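Succinate-semialdehyde dehydrogenase (NAD(P)(+)) (Marinobacter aquaeolei, PDB 3RH9) probably oxidises succinate semialdehyde to succinate, with NAD+ or NADP+ as the electron acceptor, as a member of the aldehyde dehydrogenase family. Local coordinates at residues Asp30-Asn33 against Ser38-Ala41; His130-Lys135 against Cys139-His144; Glu272-Asn277 against Tyr419-Asp424. All blocks are in the same frame, centred on the assembly; numbering follows the deposited sequence.

Contact 1 of 3, residues Asp30-Asn33 against Ser38-Ala41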
loop_
_atom_site.group_PDB
_atom_site.type_symbol
_atom_site.label_atom_id
_atom_site.label_comp_id
_atom_site.label_asym_id
_atom_site.label_seq_id
_atom_site.Cartn_x
_atom_site.Cartn_y
_atom_site.Cartn_z
ATOM N N ASP A 30 18.783 -12.135 27.184
ATOM C CA ASP A 30 18.039 -12.065 28.437
ATOM C C ASP A 30 16.707 -11.333 28.311
ATOM O O ASP A 30 16.576 -10.343 27.584
ATOM C CB ASP A 30 18.884 -11.400 29.529
ATOM C CG ASP A 30 20.134 -12.203 29.879
ATOM O OD1 ASP A 30 20.299 -13.342 29.373
ATOM O OD2 ASP A 30 20.957 -11.694 30.677
ATOM N N VAL A 31 15.713 -11.830 29.032
ATOM C CA VAL A 31 14.487 -11.081 29.233
ATOM C C VAL A 31 14.434 -10.642 30.691
ATOM O O VAL A 31 14.743 -11.415 31.599
ATOM C CB VAL A 31 13.241 -11.924 28.892
ATOM C CG1 VAL A 31 11.990 -11.069 28.939
ATOM C CG2 VAL A 31 13.401 -12.563 27.524
ATOM N N TYR A 32 14.048 -9.397 30.922
ATOM C CA TYR A 32 13.970 -8.876 32.282
ATOM C C TYR A 32 12.537 -8.651 32.707
ATOM O O TYR A 32 11.688 -8.390 31.880
ATOM C CB TYR A 32 14.704 -7.545 32.354
ATOM C CG TYR A 32 16.209 -7.674 32.398
ATOM C CD1 TYR A 32 16.948 -7.869 31.232
ATOM C CD2 TYR A 32 16.897 -7.595 33.612
ATOM C CE1 TYR A 32 18.318 -7.977 31.273
ATOM C CE2 TYR A 32 18.273 -7.709 33.658
ATOM C CZ TYR A 32 18.977 -7.897 32.487
ATOM O OH TYR A 32 20.342 -8.009 32.539
ATOM N N ASN A 33 12.259 -8.754 33.995
ATOM C CA ASN A 33 10.994 -8.259 34.509
ATOM C C ASN A 33 11.197 -6.788 34.863
ATOM O O ASN A 33 12.024 -6.464 35.698
ATOM C CB ASN A 33 10.548 -9.052 35.731
ATOM C CG ASN A 33 9.251 -8.538 36.313
ATOM O OD1 ASN A 33 8.900 -7.370 36.151
ATOM N ND2 ASN A 33 8.522 -9.411 36.995
ATOM N N SER A 38 15.274 -8.142 37.537
ATOM C CA SER A 38 15.833 -9.494 37.386
ATOM C C SER A 38 15.574 -10.111 36.007
ATOM O O SER A 38 14.565 -9.834 35.351
ATOM C CB SER A 38 15.285 -10.462 38.451
ATOM O OG SER A 38 15.492 -10.014 39.777
ATOM N N VAL A 39 16.489 -10.976 35.598
ATOM C CA VAL A 39 16.326 -11.788 34.402
ATOM C C VAL A 39 15.330 -12.922 34.663
ATOM O O VAL A 39 15.458 -13.652 35.638
ATOM C CB VAL A 39 17.696 -12.359 33.968
ATOM C CG1 VAL A 39 17.532 -13.583 33.099
ATOM C CG2 VAL A 39 18.515 -11.269 33.268
ATOM N N ILE A 40 14.326 -13.067 33.807
ATOM C CA ILE A 40 13.299 -14.080 34.054
ATOM C C ILE A 40 13.342 -15.208 33.032
ATOM O O ILE A 40 12.658 -16.215 33.179
ATOM C CB ILE A 40 11.870 -13.481 34.173
ATOM C CG1 ILE A 40 11.430 -12.826 32.862
ATOM C CG2 ILE A 40 11.814 -12.483 35.321
ATOM C CD1 ILE A 40 10.065 -12.167 32.934
ATOM N N ALA A 41 14.182 -15.052 32.019
ATOM C CA ALA A 41 14.298 -16.077 31.003
ATOM C C ALA A 41 15.507 -15.833 30.126
ATOM O O ALA A 41 15.938 -14.694 29.953
ATOM C CB ALA A 41 13.031 -16.123 30.159
#
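The phenol ring of Y32 has one face laid on a methyl of V39: CG2 sits over the ring, displaced toward its rim, 3.7 Å from the centroid and 20° off the ring normal. This is a CH-pi contact, and the nearest ring atom, CZ at 3.5 Å from V39 CG2, places the methyl toward the hydroxyl end. At the other end of the ring, S38 O comes obliquely toward CD2. The flat carboxylate of D30 meets the same methyl, OD2 lying 3.6 Å from V39 CG2, while its OD1 makes a long, weak ion pair with K42. One branch of V39 thus serves two neighbours because CG2 is anti to its own carbonyl carbon and beside the backbone N, leaving CG1 near V31 O. A valine suits this place: its methyl can pack over an aromatic face without a polar group to satisfy. The two segments are the strands of a beta hairpin, and three main-chain bonds hold them: V31 N to A41 O, I40 N to V31 O at 2.8 Å, and N33 N to S38 O at 2.9 Å, the last with N33 N nearly in line with the S38 carbonyl bond, beyond its oxygen. V31 and A41 form a hydrogen-bonded antiparallel pair, Y32 and V39 a non-hydrogen-bonded one, and the register slips by one residue between them. I40 is the additional residue of this beta bulge, its psi of -7° far from a strand value. On the face of V31 and A41, small apolar side chains meet CB to CB at 4.4 Å, and L188 of helix 188-197 touches A41. I40 CG2 approaches N33 CB at 3.7 Å, both near M97 of helix 88-99, whereas the amide oxygen of N33 turns to A35 N in an Asx turn.

Contact 2 of 3, residues His130-Lys135 against Cys139-His144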
loop_
_atom_site.group_PDB
_atom_site.type_symbol
_atom_site.label_atom_id
_atom_site.label_comp_id
_atom_site.label_asym_id
_atom_site.label_seq_id
_atom_site.Cartn_x
_atom_site.Cartn_y
_atom_site.Cartn_z
ATOM N N HIS A 130 -15.190 -12.888 -6.951
ATOM C CA HIS A 130 -16.475 -12.410 -7.432
ATOM C C HIS A 130 -16.436 -12.021 -8.913
ATOM O O HIS A 130 -15.429 -11.525 -9.434
ATOM C CB HIS A 130 -16.963 -11.242 -6.582
ATOM C CG HIS A 130 -16.189 -9.972 -6.782
ATOM N ND1 HIS A 130 -16.690 -8.898 -7.489
ATOM C CD2 HIS A 130 -14.959 -9.593 -6.347
ATOM C CE1 HIS A 130 -15.801 -7.917 -7.492
ATOM N NE2 HIS A 130 -14.739 -8.316 -6.810
ATOM N N THR A 131 -17.545 -12.265 -9.590
ATOM C CA THR A 131 -17.649 -11.938 -10.993
ATOM C C THR A 131 -18.403 -10.645 -11.157
ATOM O O THR A 131 -19.502 -10.498 -10.644
ATOM C CB THR A 131 -18.368 -13.043 -11.746
ATOM O OG1 THR A 131 -17.675 -14.276 -11.519
ATOM C CG2 THR A 131 -18.368 -12.744 -13.221
ATOM N N ILE A 132 -17.813 -9.698 -11.861
ATOM C CA ILE A 132 -18.462 -8.415 -12.031
ATOM C C ILE A 132 -19.609 -8.543 -13.042
ATOM O O ILE A 132 -19.613 -9.460 -13.865
ATOM C CB ILE A 132 -17.443 -7.340 -12.446
ATOM C CG1 ILE A 132 -16.894 -7.637 -13.845
ATOM C CG2 ILE A 132 -16.327 -7.255 -11.405
ATOM C CD1 ILE A 132 -15.871 -6.640 -14.320
ATOM N N PRO A 133 -20.598 -7.635 -12.964
ATOM C CA PRO A 133 -21.786 -7.687 -13.825
ATOM C C PRO A 133 -21.504 -7.207 -15.248
ATOM O O PRO A 133 -22.170 -7.651 -16.184
ATOM C CB PRO A 133 -22.771 -6.735 -13.130
ATOM C CG PRO A 133 -22.148 -6.397 -11.782
ATOM C CD PRO A 133 -20.681 -6.534 -11.990
ATOM N N GLU A 134 -20.523 -6.323 -15.410
ATOM C CA GLU A 134 -20.132 -5.843 -16.741
ATOM C C GLU A 134 -19.419 -6.942 -17.557
ATOM O O GLU A 134 -18.718 -7.791 -16.997
ATOM C CB GLU A 134 -19.230 -4.597 -16.623
ATOM C CG GLU A 134 -19.840 -3.396 -15.872
ATOM C CD GLU A 134 -19.462 -3.326 -14.375
ATOM O OE1 GLU A 134 -18.728 -4.206 -13.871
ATOM O OE2 GLU A 134 -19.902 -2.375 -13.686
ATOM N N LYS A 135 -19.582 -6.929 -18.877
ATOM C CA LYS A 135 -18.832 -7.858 -19.724
ATOM C C LYS A 135 -18.146 -7.200 -20.909
ATOM O O LYS A 135 -18.423 -7.537 -22.058
ATOM C CB LYS A 135 -19.721 -8.999 -20.212
ATOM C CG LYS A 135 -20.313 -9.809 -19.081
ATOM C CD LYS A 135 -20.884 -11.110 -19.589
ATOM C CE LYS A 135 -20.890 -12.159 -18.494
ATOM N NZ LYS A 135 -21.598 -11.653 -17.292
ATOM N N CYS A 139 -15.877 -10.768 -22.725
ATOM C CA CYS A 139 -15.403 -11.664 -21.665
ATOM C C CYS A 139 -16.233 -11.613 -20.393
ATOM O O CYS A 139 -16.912 -10.618 -20.119
ATOM C CB CYS A 139 -13.968 -11.330 -21.307
ATOM S SG CYS A 139 -12.854 -11.463 -22.695
ATOM N N THR A 140 -16.175 -12.694 -19.620
ATOM C CA THR A 140 -16.744 -12.731 -18.277
ATOM C C THR A 140 -15.601 -12.484 -17.318
ATOM O O THR A 140 -14.592 -13.177 -17.388
ATOM C CB THR A 140 -17.345 -14.112 -17.966
ATOM O OG1 THR A 140 -18.504 -14.329 -18.775
ATOM C CG2 THR A 140 -17.750 -14.215 -16.518
ATOM N N TRP A 141 -15.737 -11.507 -16.425
ATOM C CA TRP A 141 -14.589 -11.070 -15.625
ATOM C C TRP A 141 -14.653 -11.479 -14.165
ATOM O O TRP A 141 -15.558 -11.094 -13.432
ATOM C CB TRP A 141 -14.410 -9.555 -15.703
ATOM C CG TRP A 141 -14.119 -9.053 -17.063
ATOM C CD1 TRP A 141 -14.966 -9.036 -18.123
ATOM C CD2 TRP A 141 -12.893 -8.475 -17.518
ATOM N NE1 TRP A 141 -14.346 -8.487 -19.222
ATOM C CE2 TRP A 141 -13.071 -8.132 -18.873
ATOM C CE3 TRP A 141 -11.665 -8.210 -16.914
ATOM C CZ2 TRP A 141 -12.066 -7.542 -19.626
ATOM C CZ3 TRP A 141 -10.676 -7.631 -17.662
ATOM C CH2 TRP A 141 -10.876 -7.303 -19.001
ATOM N N THR A 142 -13.670 -12.243 -13.725
ATOM C CA THR A 142 -13.674 -12.650 -12.339
ATOM C C THR A 142 -12.478 -12.088 -11.585
ATOM O O THR A 142 -11.356 -12.073 -12.086
ATOM C CB THR A 142 -13.746 -14.177 -12.198
ATOM O OG1 THR A 142 -14.943 -14.649 -12.821
ATOM C CG2 THR A 142 -13.778 -14.578 -10.738
ATOM N N VAL A 143 -12.739 -11.627 -10.369
ATOM C CA VAL A 143 -11.701 -11.093 -9.518
ATOM C C VAL A 143 -11.435 -12.028 -8.341
ATOM O O VAL A 143 -12.327 -12.327 -7.557
ATOM C CB VAL A 143 -12.081 -9.684 -9.008
ATOM C CG1 VAL A 143 -11.112 -9.241 -7.933
ATOM C CG2 VAL A 143 -12.102 -8.697 -10.153
ATOM N N HIS A 144 -10.201 -12.491 -8.227
ATOM C CA HIS A 144 -9.811 -13.379 -7.137
ATOM C C HIS A 144 -8.901 -12.659 -6.162
ATOM O O HIS A 144 -8.192 -11.725 -6.516
ATOM C CB HIS A 144 -9.059 -14.589 -7.676
ATOM C CG HIS A 144 -9.896 -15.504 -8.505
ATOM N ND1 HIS A 144 -10.063 -15.336 -9.866
ATOM C CD2 HIS A 144 -10.603 -16.611 -8.175
ATOM C CE1 HIS A 144 -10.841 -16.294 -10.336
ATOM N NE2 HIS A 144 -11.177 -17.086 -9.331
HETATM O O HOH W 1 -18.295 -10.479 -15.999
#
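T131 and T142 cross obliquely on one face of a beta hairpin, while H130 and V143 lie side by side on the other, pointing the same way. The hairpin joins strand 130-131 to strand 140-147, whose far side pairs with strand 475-482; such a projecting three-stranded sheet is the oligomerisation arm of aldehyde dehydrogenases. Consistent with that role, E451, G447 and P453 of the second subunit pack on I132, W141 and V143. T131 and T142 are a non-hydrogen-bonded antiparallel pair, close enough for OG1 to meet OG1 at 3.0 Å, either hydroxyl being a possible donor. Each has OG1 anti to its carbonyl carbon (chi1 -56° in T131, -60° in T142), which turns the two hydroxyls together and sends T131 CG2 diagonally across the hairpin to T140 CG2, 3.7 Å away. Threonine suits this face, offering a hydroxyl for its partner and a methyl for the neighbour. H130 and V143, a hydrogen-bonded pair, exchange both main-chain bonds, V143 N to H130 O at 2.8 Å. The imidazole bends over so that NE2 nears V143 CB, and it makes a weak bond to Y145 OH. I132 runs beside W141, its CD1 3.5 Å from W141 CB, an apolar match with the buried methylene that carries the indole; W141 NE1 bonds to P136 O in the turn. K135 runs beside T140, its CE against T140 OG1, an exposed place suited to a long chain that packs by its methylenes. Past the bond from I132 N to W141 O, the chains part enough to admit a water, which donates to I132 O at 2.7 Å and to E134 O at 2.9 Å and accepts from W141 N at 2.8 Å.

Contact 3 of 3, residues Glu272-Asn277 against Tyr419-Asp424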
loop_
_atom_site.group_PDB
_atom_site.type_symbol
_atom_site.label_atom_id
_atom_site.label_comp_id
_atom_site.label_asym_id
_atom_site.label_seq_id
_atom_site.Cartn_x
_atom_site.Cartn_y
_atom_site.Cartn_z
ATOM N N GLU A 272 -16.392 15.968 32.781
ATOM C CA GLU A 272 -16.255 14.754 33.568
ATOM C C GLU A 272 -16.034 13.568 32.654
ATOM O O GLU A 272 -15.228 12.692 32.948
ATOM C CB GLU A 272 -17.490 14.532 34.446
ATOM C CG GLU A 272 -17.572 15.484 35.644
ATOM C CD GLU A 272 -16.498 15.200 36.711
ATOM O OE1 GLU A 272 -16.362 14.014 37.118
ATOM O OE2 GLU A 272 -15.805 16.157 37.154
ATOM N N ALA A 273 -16.745 13.545 31.534
ATOM C CA ALA A 273 -16.603 12.449 30.577
ATOM C C ALA A 273 -15.228 12.461 29.904
ATOM O O ALA A 273 -14.576 11.426 29.785
ATOM C CB ALA A 273 -17.726 12.494 29.539
ATOM N N ALA A 274 -14.790 13.636 29.469
ATOM C CA ALA A 274 -13.463 13.778 28.891
ATOM C C ALA A 274 -12.351 13.389 29.896
ATOM O O ALA A 274 -11.408 12.682 29.560
ATOM C CB ALA A 274 -13.269 15.195 28.374
ATOM N N ALA A 275 -12.481 13.846 31.136
ATOM C CA ALA A 275 -11.527 13.508 32.182
ATOM C C ALA A 275 -11.478 12.004 32.375
ATOM O O ALA A 275 -10.401 11.411 32.440
ATOM C CB ALA A 275 -11.907 14.205 33.490
ATOM N N ASP A 276 -12.657 11.397 32.478
ATOM C CA ASP A 276 -12.777 9.951 32.581
ATOM C C ASP A 276 -12.094 9.285 31.404
ATOM O O ASP A 276 -11.299 8.357 31.570
ATOM C CB ASP A 276 -14.248 9.533 32.596
ATOM C CG ASP A 276 -14.844 9.546 33.982
ATOM O OD1 ASP A 276 -14.263 10.211 34.869
ATOM O OD2 ASP A 276 -15.896 8.892 34.179
ATOM N N ASN A 277 -12.417 9.758 30.208
ATOM C CA ASN A 277 -11.851 9.180 29.006
ATOM C C ASN A 277 -10.341 9.351 28.918
ATOM O O ASN A 277 -9.616 8.433 28.521
ATOM C CB ASN A 277 -12.528 9.766 27.780
ATOM C CG ASN A 277 -13.764 8.995 27.392
ATOM O OD1 ASN A 277 -13.674 7.921 26.791
ATOM N ND2 ASN A 277 -14.932 9.535 27.731
ATOM N N TYR A 419 -8.313 12.633 19.197
ATOM C CA TYR A 419 -9.570 12.600 19.944
ATOM C C TYR A 419 -10.115 13.988 20.133
ATOM O O TYR A 419 -9.360 14.932 20.375
ATOM C CB TYR A 419 -9.364 11.951 21.304
ATOM C CG TYR A 419 -8.637 10.651 21.212
ATOM C CD1 TYR A 419 -9.329 9.458 21.035
ATOM C CD2 TYR A 419 -7.250 10.609 21.276
ATOM C CE1 TYR A 419 -8.659 8.258 20.936
ATOM C CE2 TYR A 419 -6.575 9.410 21.171
ATOM C CZ TYR A 419 -7.289 8.248 21.004
ATOM O OH TYR A 419 -6.618 7.070 20.918
ATOM N N VAL A 420 -11.430 14.115 20.030
ATOM C CA VAL A 420 -12.050 15.414 20.207
ATOM C C VAL A 420 -13.322 15.313 21.036
ATOM O O VAL A 420 -14.177 14.456 20.784
ATOM C CB VAL A 420 -12.349 16.069 18.856
ATOM C CG1 VAL A 420 -13.354 15.229 18.070
ATOM C CG2 VAL A 420 -12.836 17.501 19.060
ATOM N N PHE A 421 -13.429 16.182 22.040
ATOM C CA PHE A 421 -14.620 16.251 22.879
ATOM C C PHE A 421 -15.290 17.584 22.705
ATOM O O PHE A 421 -14.645 18.621 22.786
ATOM C CB PHE A 421 -14.279 16.035 24.347
ATOM C CG PHE A 421 -13.904 14.625 24.676
ATOM C CD1 PHE A 421 -12.710 14.088 24.227
ATOM C CD2 PHE A 421 -14.746 13.829 25.430
ATOM C CE1 PHE A 421 -12.368 12.790 24.533
ATOM C CE2 PHE A 421 -14.401 12.528 25.742
ATOM C CZ PHE A 421 -13.214 12.010 25.293
ATOM N N THR A 422 -16.593 17.556 22.471
ATOM C CA THR A 422 -17.326 18.780 22.216
ATOM C C THR A 422 -18.816 18.475 22.151
ATOM O O THR A 422 -19.230 17.508 21.527
ATOM C CB THR A 422 -16.832 19.449 20.903
ATOM O OG1 THR A 422 -17.493 20.701 20.694
ATOM C CG2 THR A 422 -17.079 18.539 19.709
ATOM N N ALA A 423 -19.619 19.292 22.817
ATOM C CA ALA A 423 -21.065 19.115 22.797
ATOM C C ALA A 423 -21.611 19.467 21.420
ATOM O O ALA A 423 -22.701 19.039 21.048
ATOM C CB ALA A 423 -21.733 19.978 23.879
ATOM N N ASP A 424 -20.841 20.252 20.672
ATOM C CA ASP A 424 -21.218 20.645 19.320
ATOM C C ASP A 424 -20.902 19.568 18.258
ATOM O O ASP A 424 -19.748 19.384 17.852
ATOM C CB ASP A 424 -20.541 21.966 18.960
ATOM C CG ASP A 424 -21.001 22.508 17.622
ATOM O OD1 ASP A 424 -21.541 21.730 16.789
ATOM O OD2 ASP A 424 -20.813 23.721 17.397
#
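The carbonyl oxygen of A273, which lies near CE2 of the F421 ring, is gripped by two donors of N277: the backbone N, in the regular helical bond, and the side-chain ND2, each at 2.8 Å from A273 O. They come from opposite faces of the carbonyl plane, ND2 standing 55° out of it. That bond, with one from G445 N to N277 OD1, helps fix the amide, whose CG lies at the edge of the F421 ring, in its plane, with amide and ring turned 54° apart; N277 CB comes against F421 CZ. Over one face of the ring sits A274 CB, 3.9 Å from its centroid, a CH-pi contact; alanine's small side chain lets the helix come this close. With an alanine in place of N277, A273 O would probably lose its second donor, G445 N its acceptor and the ring edge its amide neighbour. F421, broad, flat and apolar, suits its buried strand. Residues 272-277 of helix 271-283 run at 157° to residues 419-421 of strand 417-421, as helices covering a mostly parallel alpha/beta sheet do. F263 of the adjacent strand 262-265 meets the F421 ring, and F306 of the neighbouring helix 303-316 packs on A274.

Overall arrangement
Contacts 1 and 2 are both partly buried surface hairpins tied by main-chain bonds, each with some exposed residues, yet their centres lie 56 Å apart on opposite sides of the chain's centre. Contact 1 sets one face against helices of its own subunit and an aromatic-methyl packing on the other. Contact 2 projects farther out, about 37 Å between its centre and that of the chain, adds paired hydroxyls and a bridging water, and alone of the three touches the second subunit. Contact 3 lies between sheet and helix layer, none of its four touching residues exposed; an apolar ring joins its segments, while N277 bonds within the helix and to the loop at G445. No two contacts share elements or touch.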